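Local coordinates for putative type VI secretion protein (Escherichia coli, PDB 6SKI) that probably hydrolyses phospholipids as a toxic effector of the type VI secretion system, delivered while loaded on the VgrG spike, at residues A201-E212 / G266-V275; V279-R289 / P302-I313. All coordinates share one frame; numbering follows the deposited sequence.

Overall arrangement
Both contacts belong to the alpha/beta-hydrolase core, and they follow one another along the chain: contact 1 closes at Val275, and contact 2 opens four residues later on strand 278-284. Their centres lie about 20 Å apart. In contact 1, helix 198-211 is covered by the loop that links strands 237-243 and 278-284; contact 2 then pairs strand 278-284 with strand 303-306 in the mixed central sheet. Leu271 of the loop packs on Val279 of the strand, joining the two. Helix 198-211 directly follows Ser197, the probable nucleophile, and contact 2 carries His310, the probable catalytic histidine, so the two contacts hold elements that bear or adjoin the likely active-site residues.

Contact 1 of 2, residues A201-E212 / G266-V275; sequences AAARHFANRVME and GVKLELRPSV
His205 and Lys268 bring the two backbones within 4.9 Å, CA to CA, where loop 266-275 meets helix 201-211; near the helix end Met211 CA and Val275 CA stand 5.5 Å apart. Between these points the loop has no regular structure: Leu269 lies beside Arg204, and a type I turn from Arg272 to Val275 sets Val275 against Ala207 and Met211. His205 CA makes a CA-H...O contact with Lys268 O at 3.2 Å. Arg204 makes one polar link: its chain bends at chi3 (71°), which lays the guanidinium against the loop, and NE donates to Leu269 O at 2.8 Å, the acceptor lying close to the guanidinium plane; NH2 also approaches that oxygen, but too closely for its length to be trusted. Leu271 CD1 lies over one face of that group, while NH1 bonds to Asn295 O. In the alpha/beta-hydrolase fold this helix follows the nucleophile elbow, here probably centred on Ser197, and Ala201, one turn along, packs its CB on Leu269 CD2 at 3.7 Å. The His205 ring, with Arg209 CG above one face, presents an edge to Lys268 N and gives a weak bond from NE2 to Gly266 O. Lys268, bent at chi2 and chi3, passes Asn208 CB and meets Glu212 from the opposite direction; NZ forms a salt bridge to OE2 on the syn side, 25° out of the carboxylate plane. Arg209, whose CG lies close to NZ, forms its salt bridge with Asp162. Ala207 CB rests on Val275 CG2 at 3.6 Å. Extended beyond CG, Met211 sets its CE 3.3 Å above one face of the Arg272 guanidinium, offset toward the rim, and the same methyl touches Ser274 OG at 3.6 Å.

Contact 2 of 2, residues V279-R289 / P302-I313; sequences VFQITAMNEYR and PELALPGAHSDI
Gln281 and Glu303 are bridged neighbours in a parallel pair, strands 279-284 and 303-306, whose short axes come within 4.3 Å at an angle of 25°. Backbone hydrogen bonds alternate in direction: Gln281 N to Pro302 O, Leu304 N to Gln281 O (2.7 Å), Thr283 N to Leu304 O, Leu306 N to Thr283 O and Met285 N to Leu306 O. Past the strands, Asn286 N still reaches Gly308 O at 2.8 Å.

Apolar packing fills the face bearing Ile282 and Leu304. Ile282 CG2 touches Leu306 CD2 at 3.8 Å and Ile313 CG2 at 3.6 Å, and Ile313 CG1 lies against Ala284 CB. Phe280 runs alongside Leu304, its CZ on the Leu304 CB at 3.6 Å; helices 416-431 and 452-466 cover this side.

On the opposite face, Thr283 OG1 gives Glu303 OE2 a weak bond, and that carboxylate is held further by Ile297 N and Ser296 OG. Past the strand, Glu287 OE2, through its syn lone pair, receives Arg289 NE at 2.8 Å in a salt bridge; OE1 accepts a hydrogen bond from Ser489 OG and a weak one from His310 N.

The chi1 of His310 (-172°) puts CG opposite the backbone N; the ring leads away from residues 279-289, and ND1 bonds Asp245 OD2. This placement, just beyond a parallel strand, is consistent with the histidine of an alpha/beta-hydrolase catalytic triad, with Ser197 as probable nucleophile and Asp245 as probable acid.

Contact 1 of 2, residues A201-E212 / G266-V275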
loop_
_atom_site.group_PDB
_atom_site.type_symbol
_atom_site.label_atom_id
_atom_site.label_comp_id
_atom_site.label_asym_id
_atom_site.label_seq_id
_atom_site.Cartn_x
_atom_site.Cartn_y
_atom_site.Cartn_z
ATOM N N ALA A 201 3.563 5.019 -1.876
ATOM C CA ALA A 201 4.003 6.347 -1.489
ATOM C C ALA A 201 4.600 6.313 -0.094
ATOM O O ALA A 201 5.721 6.791 0.116
ATOM C CB ALA A 201 2.834 7.327 -1.560
ATOM N N ALA A 202 3.907 5.664 0.845
ATOM C CA ALA A 202 4.463 5.494 2.179
ATOM C C ALA A 202 5.831 4.841 2.110
ATOM O O ALA A 202 6.793 5.349 2.700
ATOM C CB ALA A 202 3.518 4.667 3.048
ATOM N N ALA A 203 5.963 3.773 1.318
ATOM C CA ALA A 203 7.265 3.133 1.212
ATOM C C ALA A 203 8.296 4.126 0.716
ATOM O O ALA A 203 9.349 4.300 1.341
ATOM C CB ALA A 203 7.201 1.922 0.287
ATOM N N ARG A 204 7.962 4.857 -0.346
ATOM C CA ARG A 204 8.893 5.850 -0.853
ATOM C C ARG A 204 9.193 6.879 0.219
ATOM O O ARG A 204 10.363 7.174 0.491
ATOM C CB ARG A 204 8.320 6.495 -2.110
ATOM C CG ARG A 204 8.197 5.513 -3.258
ATOM C CD ARG A 204 7.259 6.004 -4.332
ATOM N NE ARG A 204 7.805 7.120 -5.088
ATOM C CZ ARG A 204 7.546 7.336 -6.370
ATOM N NH1 ARG A 204 6.755 6.509 -7.031
ATOM N NH2 ARG A 204 8.081 8.373 -6.993
ATOM N N HIS A 205 8.156 7.344 0.920
ATOM C CA HIS A 205 8.385 8.284 2.005
ATOM C C HIS A 205 9.321 7.682 3.037
ATOM O O HIS A 205 10.315 8.310 3.421
ATOM C CB HIS A 205 7.058 8.690 2.644
ATOM C CG HIS A 205 7.171 9.853 3.579
ATOM N ND1 HIS A 205 6.896 9.755 4.924
ATOM C CD2 HIS A 205 7.541 11.136 3.363
ATOM C CE1 HIS A 205 7.086 10.930 5.497
ATOM N NE2 HIS A 205 7.475 11.786 4.571
ATOM N N PHE A 206 9.067 6.432 3.431
ATOM C CA PHE A 206 9.943 5.790 4.398
ATOM C C PHE A 206 11.373 5.770 3.889
ATOM O O PHE A 206 12.300 6.147 4.615
ATOM C CB PHE A 206 9.454 4.377 4.700
ATOM C CG PHE A 206 10.283 3.657 5.718
ATOM C CD1 PHE A 206 10.013 3.785 7.065
ATOM C CD2 PHE A 206 11.335 2.853 5.326
ATOM C CE1 PHE A 206 10.778 3.124 7.997
ATOM C CE2 PHE A 206 12.100 2.194 6.252
ATOM C CZ PHE A 206 11.824 2.327 7.588
ATOM N N ALA A 207 11.561 5.405 2.619
ATOM C CA ALA A 207 12.914 5.343 2.088
ATOM C C ALA A 207 13.584 6.701 2.189
ATOM O O ALA A 207 14.752 6.797 2.583
ATOM C CB ALA A 207 12.894 4.851 0.644
ATOM N N ASN A 208 12.831 7.767 1.917
ATOM C CA ASN A 208 13.417 9.096 1.998
ATOM C C ASN A 208 13.786 9.431 3.433
ATOM O O ASN A 208 14.848 10.010 3.687
ATOM C CB ASN A 208 12.458 10.127 1.416
ATOM C CG ASN A 208 12.489 10.154 -0.094
ATOM O OD1 ASN A 208 11.456 10.067 -0.749
ATOM N ND2 ASN A 208 13.683 10.269 -0.657
ATOM N N ARG A 209 12.946 9.031 4.387
ATOM C CA ARG A 209 13.285 9.236 5.788
ATOM C C ARG A 209 14.550 8.474 6.155
ATOM O O ARG A 209 15.318 8.912 7.016
ATOM C CB ARG A 209 12.120 8.814 6.678
ATOM C CG ARG A 209 10.877 9.646 6.472
ATOM C CD ARG A 209 9.764 9.224 7.401
ATOM N NE ARG A 209 10.097 9.483 8.795
ATOM C CZ ARG A 209 9.196 9.635 9.759
ATOM N NH1 ARG A 209 7.905 9.555 9.480
ATOM N NH2 ARG A 209 9.587 9.866 11.002
ATOM N N VAL A 210 14.785 7.329 5.513
ATOM C CA VAL A 210 16.029 6.615 5.759
ATOM C C VAL A 210 17.178 7.317 5.054
ATOM O O VAL A 210 18.309 7.346 5.552
ATOM C CB VAL A 210 15.900 5.144 5.325
ATOM C CG1 VAL A 210 17.226 4.427 5.474
ATOM C CG2 VAL A 210 14.827 4.453 6.132
ATOM N N MET A 211 16.906 7.915 3.895
ATOM C CA MET A 211 17.954 8.628 3.176
ATOM C C MET A 211 18.327 9.915 3.894
ATOM O O MET A 211 19.508 10.272 3.966
ATOM C CB MET A 211 17.496 8.922 1.750
ATOM C CG MET A 211 18.616 9.140 0.763
ATOM S SD MET A 211 18.008 9.919 -0.739
ATOM C CE MET A 211 19.535 10.143 -1.642
ATOM N N GLU A 212 17.335 10.612 4.441
ATOM C CA GLU A 212 17.560 11.807 5.238
ATOM C C GLU A 212 18.078 11.493 6.630
ATOM O O GLU A 212 18.345 12.426 7.396
ATOM C CB GLU A 212 16.261 12.602 5.348
ATOM C CG GLU A 212 15.906 13.368 4.096
ATOM C CD GLU A 212 14.419 13.617 3.976
ATOM O OE1 GLU A 212 13.947 13.851 2.844
ATOM O OE2 GLU A 212 13.721 13.572 5.010
ATOM N N GLY A 266 3.555 16.401 3.905
ATOM C CA GLY A 266 4.920 16.454 3.432
ATOM C C GLY A 266 5.423 15.095 3.004
ATOM O O GLY A 266 6.380 14.571 3.580
ATOM N N VAL A 267 4.788 14.512 1.991
ATOM C CA VAL A 267 5.186 13.196 1.507
ATOM C C VAL A 267 6.324 13.363 0.508
ATOM O O VAL A 267 6.263 14.202 -0.398
ATOM C CB VAL A 267 3.996 12.427 0.908
ATOM C CG1 VAL A 267 2.807 12.501 1.844
ATOM C CG2 VAL A 267 3.608 12.952 -0.462
ATOM N N LYS A 268 7.394 12.613 0.719
ATOM C CA LYS A 268 8.569 12.647 -0.135
ATOM C C LYS A 268 8.528 11.412 -1.021
ATOM O O LYS A 268 8.662 10.287 -0.534
ATOM C CB LYS A 268 9.836 12.703 0.714
ATOM C CG LYS A 268 10.184 14.107 1.186
ATOM C CD LYS A 268 10.532 14.161 2.670
ATOM C CE LYS A 268 10.946 12.809 3.220
ATOM N NZ LYS A 268 11.327 12.892 4.656
ATOM N N LEU A 269 8.326 11.620 -2.319
ATOM C CA LEU A 269 8.135 10.518 -3.251
ATOM C C LEU A 269 9.219 10.460 -4.313
ATOM O O LEU A 269 9.166 9.590 -5.187
ATOM C CB LEU A 269 6.766 10.629 -3.926
ATOM C CG LEU A 269 5.552 10.316 -3.059
ATOM C CD1 LEU A 269 4.397 9.879 -3.925
ATOM C CD2 LEU A 269 5.889 9.269 -2.028
ATOM N N GLU A 270 10.202 11.349 -4.259
ATOM C CA GLU A 270 11.264 11.391 -5.251
ATOM C C GLU A 270 12.395 10.498 -4.772
ATOM O O GLU A 270 12.816 10.589 -3.615
ATOM C CB GLU A 270 11.758 12.822 -5.471
ATOM C CG GLU A 270 12.463 13.041 -6.804
ATOM C CD GLU A 270 13.937 13.350 -6.652
ATOM O OE1 GLU A 270 14.295 14.122 -5.738
ATOM O OE2 GLU A 270 14.737 12.829 -7.457
ATOM N N LEU A 271 12.878 9.635 -5.657
ATOM C CA LEU A 271 13.848 8.606 -5.300
ATOM C C LEU A 271 15.171 8.955 -5.969
ATOM O O LEU A 271 15.368 8.686 -7.157
ATOM C CB LEU A 271 13.354 7.227 -5.721
ATOM C CG LEU A 271 11.978 6.830 -5.186
ATOM C CD1 LEU A 271 11.546 5.499 -5.763
ATOM C CD2 LEU A 271 11.984 6.787 -3.673
ATOM N N ARG A 272 16.075 9.547 -5.201
ATOM C CA ARG A 272 17.370 9.952 -5.715
ATOM C C ARG A 272 18.304 8.748 -5.746
ATOM O O ARG A 272 18.066 7.749 -5.068
ATOM C CB ARG A 272 17.907 11.098 -4.861
ATOM C CG ARG A 272 17.083 12.369 -5.012
ATOM C CD ARG A 272 17.489 13.456 -4.034
ATOM N NE ARG A 272 17.372 13.034 -2.643
ATOM C CZ ARG A 272 18.247 13.351 -1.695
ATOM N NH1 ARG A 272 19.305 14.093 -1.991
ATOM N NH2 ARG A 272 18.064 12.928 -0.451
ATOM N N PRO A 273 19.384 8.809 -6.535
ATOM C CA PRO A 273 20.180 7.595 -6.792
ATOM C C PRO A 273 20.749 6.921 -5.555
ATOM O O PRO A 273 21.306 5.825 -5.680
ATOM C CB PRO A 273 21.301 8.107 -7.703
ATOM C CG PRO A 273 20.681 9.259 -8.399
ATOM C CD PRO A 273 19.884 9.942 -7.332
ATOM N N SER A 274 20.632 7.524 -4.375
ATOM C CA SER A 274 21.120 6.911 -3.147
ATOM C C SER A 274 19.991 6.562 -2.188
ATOM O O SER A 274 20.255 6.280 -1.014
ATOM C CB SER A 274 22.129 7.833 -2.458
ATOM O OG SER A 274 22.051 7.709 -1.051
ATOM N N VAL A 275 18.742 6.576 -2.656
ATOM C CA VAL A 275 17.621 6.253 -1.782
ATOM C C VAL A 275 17.639 4.779 -1.411
ATOM O O VAL A 275 17.144 4.393 -0.347
ATOM C CB VAL A 275 16.294 6.663 -2.445
ATOM C CG1 VAL A 275 15.918 5.696 -3.554
ATOM C CG2 VAL A 275 15.192 6.757 -1.414
#

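Contact 2 of 2, residues V279-R289 / P302-I313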
loop_
_atom_site.group_PDB
_atom_site.type_symbol
_atom_site.label_atom_id
_atom_site.label_comp_id
_atom_site.label_asym_id
_atom_site.label_seq_id
_atom_site.Cartn_x
_atom_site.Cartn_y
_atom_site.Cartn_z
ATOM N N VAL A 279 16.008 -0.504 -6.679
ATOM C CA VAL A 279 14.610 -0.095 -6.651
ATOM C C VAL A 279 13.919 -0.714 -7.855
ATOM O O VAL A 279 14.463 -0.694 -8.963
ATOM C CB VAL A 279 14.454 1.438 -6.667
ATOM C CG1 VAL A 279 12.990 1.826 -6.664
ATOM C CG2 VAL A 279 15.170 2.059 -5.484
ATOM N N PHE A 280 12.735 -1.280 -7.637
ATOM C CA PHE A 280 11.946 -1.862 -8.712
ATOM C C PHE A 280 10.484 -1.507 -8.513
ATOM O O PHE A 280 9.946 -1.676 -7.417
ATOM C CB PHE A 280 12.104 -3.381 -8.758
ATOM C CG PHE A 280 11.425 -4.025 -9.928
ATOM C CD1 PHE A 280 11.883 -3.814 -11.213
ATOM C CD2 PHE A 280 10.321 -4.835 -9.744
ATOM C CE1 PHE A 280 11.259 -4.404 -12.284
ATOM C CE2 PHE A 280 9.700 -5.428 -10.814
ATOM C CZ PHE A 280 10.168 -5.210 -12.086
ATOM N N GLN A 281 9.846 -1.008 -9.566
ATOM C CA GLN A 281 8.410 -0.786 -9.569
ATOM C C GLN A 281 7.757 -1.561 -10.698
ATOM O O GLN A 281 8.269 -1.598 -11.819
ATOM C CB GLN A 281 8.049 0.687 -9.720
ATOM C CG GLN A 281 6.611 0.960 -9.343
ATOM C CD GLN A 281 6.256 2.421 -9.358
ATOM O OE1 GLN A 281 6.741 3.181 -10.187
ATOM N NE2 GLN A 281 5.388 2.821 -8.445
ATOM N N ILE A 282 6.624 -2.177 -10.392
ATOM C CA ILE A 282 5.711 -2.687 -11.401
ATOM C C ILE A 282 4.607 -1.657 -11.569
ATOM O O ILE A 282 4.290 -0.924 -10.627
ATOM C CB ILE A 282 5.152 -4.065 -11.021
ATOM C CG1 ILE A 282 6.275 -4.959 -10.505
ATOM C CG2 ILE A 282 4.519 -4.722 -12.227
ATOM C CD1 ILE A 282 5.820 -6.320 -10.061
ATOM N N THR A 283 4.080 -1.539 -12.778
ATOM C CA THR A 283 3.087 -0.525 -13.096
ATOM C C THR A 283 1.920 -1.184 -13.813
ATOM O O THR A 283 2.116 -2.087 -14.629
ATOM C CB THR A 283 3.717 0.587 -13.953
ATOM O OG1 THR A 283 4.413 1.505 -13.104
ATOM C CG2 THR A 283 2.671 1.337 -14.762
ATOM N N ALA A 284 0.708 -0.742 -13.494
ATOM C CA ALA A 284 -0.489 -1.275 -14.129
ATOM C C ALA A 284 -0.690 -0.611 -15.482
ATOM O O ALA A 284 -0.884 0.606 -15.559
ATOM C CB ALA A 284 -1.704 -1.049 -13.237
ATOM N N MET A 285 -0.661 -1.406 -16.547
ATOM C CA MET A 285 -0.847 -0.874 -17.886
ATOM C C MET A 285 -2.305 -0.625 -18.221
ATOM O O MET A 285 -2.589 0.131 -19.155
ATOM C CB MET A 285 -0.252 -1.825 -18.927
ATOM C CG MET A 285 1.217 -1.605 -19.194
ATOM S SD MET A 285 1.872 -2.583 -20.558
ATOM C CE MET A 285 0.468 -3.609 -20.967
ATOM N N ASN A 286 -3.231 -1.224 -17.479
ATOM C CA ASN A 286 -4.655 -1.101 -17.742
ATOM C C ASN A 286 -5.376 -0.562 -16.522
ATOM O O ASN A 286 -6.488 -0.979 -16.194
ATOM C CB ASN A 286 -5.250 -2.434 -18.180
ATOM C CG ASN A 286 -4.500 -3.047 -19.335
ATOM O OD1 ASN A 286 -4.361 -2.435 -20.389
ATOM N ND2 ASN A 286 -4.020 -4.265 -19.150
ATOM N N GLU A 287 -4.748 0.382 -15.832
ATOM C CA GLU A 287 -5.390 1.141 -14.771
ATOM C C GLU A 287 -5.679 2.529 -15.318
ATOM O O GLU A 287 -4.766 3.215 -15.787
ATOM C CB GLU A 287 -4.511 1.215 -13.526
ATOM C CG GLU A 287 -5.047 2.134 -12.446
ATOM C CD GLU A 287 -6.390 1.691 -11.911
ATOM O OE1 GLU A 287 -6.694 0.484 -11.969
ATOM O OE2 GLU A 287 -7.150 2.552 -11.428
ATOM N N TYR A 288 -6.945 2.934 -15.264
ATOM C CA TYR A 288 -7.392 4.126 -15.964
ATOM C C TYR A 288 -8.230 5.051 -15.100
ATOM O O TYR A 288 -8.717 6.063 -15.608
ATOM C CB TYR A 288 -8.203 3.727 -17.202
ATOM C CG TYR A 288 -7.433 2.858 -18.160
ATOM C CD1 TYR A 288 -6.234 3.283 -18.697
ATOM C CD2 TYR A 288 -7.890 1.597 -18.501
ATOM C CE1 TYR A 288 -5.524 2.490 -19.563
ATOM C CE2 TYR A 288 -7.186 0.796 -19.365
ATOM C CZ TYR A 288 -6.002 1.249 -19.892
ATOM O OH TYR A 288 -5.290 0.457 -20.758
ATOM N N ARG A 289 -8.417 4.739 -13.824
ATOM C CA ARG A 289 -9.296 5.515 -12.971
ATOM C C ARG A 289 -8.728 6.908 -12.730
ATOM O O ARG A 289 -7.520 7.144 -12.800
ATOM C CB ARG A 289 -9.505 4.793 -11.643
ATOM C CG ARG A 289 -10.591 3.750 -11.688
ATOM C CD ARG A 289 -10.743 3.080 -10.349
ATOM N NE ARG A 289 -9.591 2.243 -10.048
ATOM C CZ ARG A 289 -9.551 1.365 -9.055
ATOM N NH1 ARG A 289 -10.604 1.210 -8.269
ATOM N NH2 ARG A 289 -8.461 0.642 -8.851
ATOM N N PRO A 302 14.489 1.349 -12.321
ATOM C CA PRO A 302 13.827 0.330 -13.143
ATOM C C PRO A 302 12.337 0.245 -12.848
ATOM O O PRO A 302 11.916 0.099 -11.700
ATOM C CB PRO A 302 14.561 -0.955 -12.748
ATOM C CG PRO A 302 15.920 -0.456 -12.419
ATOM C CD PRO A 302 15.617 0.754 -11.585
ATOM N N GLU A 303 11.538 0.339 -13.906
ATOM C CA GLU A 303 10.087 0.322 -13.797
ATOM C C GLU A 303 9.535 -0.602 -14.866
ATOM O O GLU A 303 9.856 -0.444 -16.047
ATOM C CB GLU A 303 9.500 1.724 -13.960
ATOM C CG GLU A 303 7.990 1.740 -14.006
ATOM C CD GLU A 303 7.412 3.076 -13.617
ATOM O OE1 GLU A 303 7.854 3.638 -12.600
ATOM O OE2 GLU A 303 6.511 3.568 -14.327
ATOM N N LEU A 304 8.712 -1.559 -14.460
ATOM C CA LEU A 304 8.076 -2.486 -15.381
ATOM C C LEU A 304 6.593 -2.174 -15.469
ATOM O O LEU A 304 5.882 -2.226 -14.464
ATOM C CB LEU A 304 8.280 -3.932 -14.934
ATOM C CG LEU A 304 7.666 -4.991 -15.844
ATOM C CD1 LEU A 304 8.322 -4.972 -17.201
ATOM C CD2 LEU A 304 7.797 -6.354 -15.211
ATOM N N ALA A 305 6.128 -1.858 -16.671
ATOM C CA ALA A 305 4.708 -1.711 -16.928
ATOM C C ALA A 305 4.146 -3.069 -17.315
ATOM O O ALA A 305 4.602 -3.680 -18.286
ATOM C CB ALA A 305 4.457 -0.688 -18.034
ATOM N N LEU A 306 3.162 -3.539 -16.557
ATOM C CA LEU A 306 2.644 -4.879 -16.748
ATOM C C LEU A 306 1.142 -4.821 -16.975
ATOM O O LEU A 306 0.442 -4.043 -16.317
ATOM C CB LEU A 306 2.957 -5.757 -15.530
ATOM C CG LEU A 306 3.507 -7.157 -15.792
ATOM C CD1 LEU A 306 4.538 -7.124 -16.897
ATOM C CD2 LEU A 306 4.114 -7.719 -14.523
ATOM N N PRO A 307 0.619 -5.620 -17.903
ATOM C CA PRO A 307 -0.817 -5.577 -18.193
ATOM C C PRO A 307 -1.644 -5.939 -16.971
ATOM O O PRO A 307 -1.346 -6.900 -16.260
ATOM C CB PRO A 307 -0.973 -6.612 -19.313
ATOM C CG PRO A 307 0.191 -7.521 -19.111
ATOM C CD PRO A 307 1.299 -6.579 -18.784
ATOM N N GLY A 308 -2.675 -5.156 -16.726
ATOM C CA GLY A 308 -3.556 -5.400 -15.601
ATOM C C GLY A 308 -4.029 -4.097 -15.001
ATOM O O GLY A 308 -3.590 -3.012 -15.369
ATOM N N ALA A 309 -4.938 -4.226 -14.052
ATOM C CA ALA A 309 -5.470 -3.093 -13.324
ATOM C C ALA A 309 -4.607 -2.846 -12.088
ATOM O O ALA A 309 -3.517 -3.408 -11.949
ATOM C CB ALA A 309 -6.939 -3.347 -12.975
ATOM N N HIS A 310 -5.088 -1.998 -11.184
ATOM C CA HIS A 310 -4.318 -1.633 -10.001
ATOM C C HIS A 310 -4.156 -2.825 -9.063
ATOM O O HIS A 310 -3.037 -3.174 -8.660
ATOM C CB HIS A 310 -5.023 -0.470 -9.310
ATOM C CG HIS A 310 -4.248 0.138 -8.192
ATOM N ND1 HIS A 310 -3.118 0.895 -8.400
ATOM C CD2 HIS A 310 -4.462 0.138 -6.857
ATOM C CE1 HIS A 310 -2.657 1.317 -7.239
ATOM N NE2 HIS A 310 -3.455 0.872 -6.287
ATOM N N SER A 311 -5.264 -3.479 -8.729
ATOM C CA SER A 311 -5.250 -4.654 -7.877
ATOM C C SER A 311 -4.997 -5.934 -8.660
ATOM O O SER A 311 -5.109 -7.026 -8.099
ATOM C CB SER A 311 -6.566 -4.755 -7.105
ATOM O OG SER A 311 -6.473 -4.111 -5.849
ATOM N N ASP A 312 -4.649 -5.821 -9.940
ATOM C CA ASP A 312 -4.108 -6.933 -10.704
ATOM C C ASP A 312 -2.596 -6.880 -10.750
ATOM O O ASP A 312 -1.960 -7.828 -11.217
ATOM C CB ASP A 312 -4.666 -6.932 -12.131
ATOM C CG ASP A 312 -6.079 -7.436 -12.196
ATOM O OD1 ASP A 312 -6.368 -8.456 -11.540
ATOM O OD2 ASP A 312 -6.900 -6.817 -12.900
ATOM N N ILE A 313 -2.014 -5.793 -10.268
ATOM C CA ILE A 313 -0.581 -5.654 -10.102
ATOM C C ILE A 313 -0.195 -5.787 -8.639
ATOM O O ILE A 313 0.778 -6.461 -8.302
ATOM C CB ILE A 313 -0.091 -4.309 -10.683
ATOM C CG1 ILE A 313 -0.482 -4.194 -12.154
ATOM C CG2 ILE A 313 1.400 -4.154 -10.493
ATOM C CD1 ILE A 313 0.192 -5.175 -13.060
#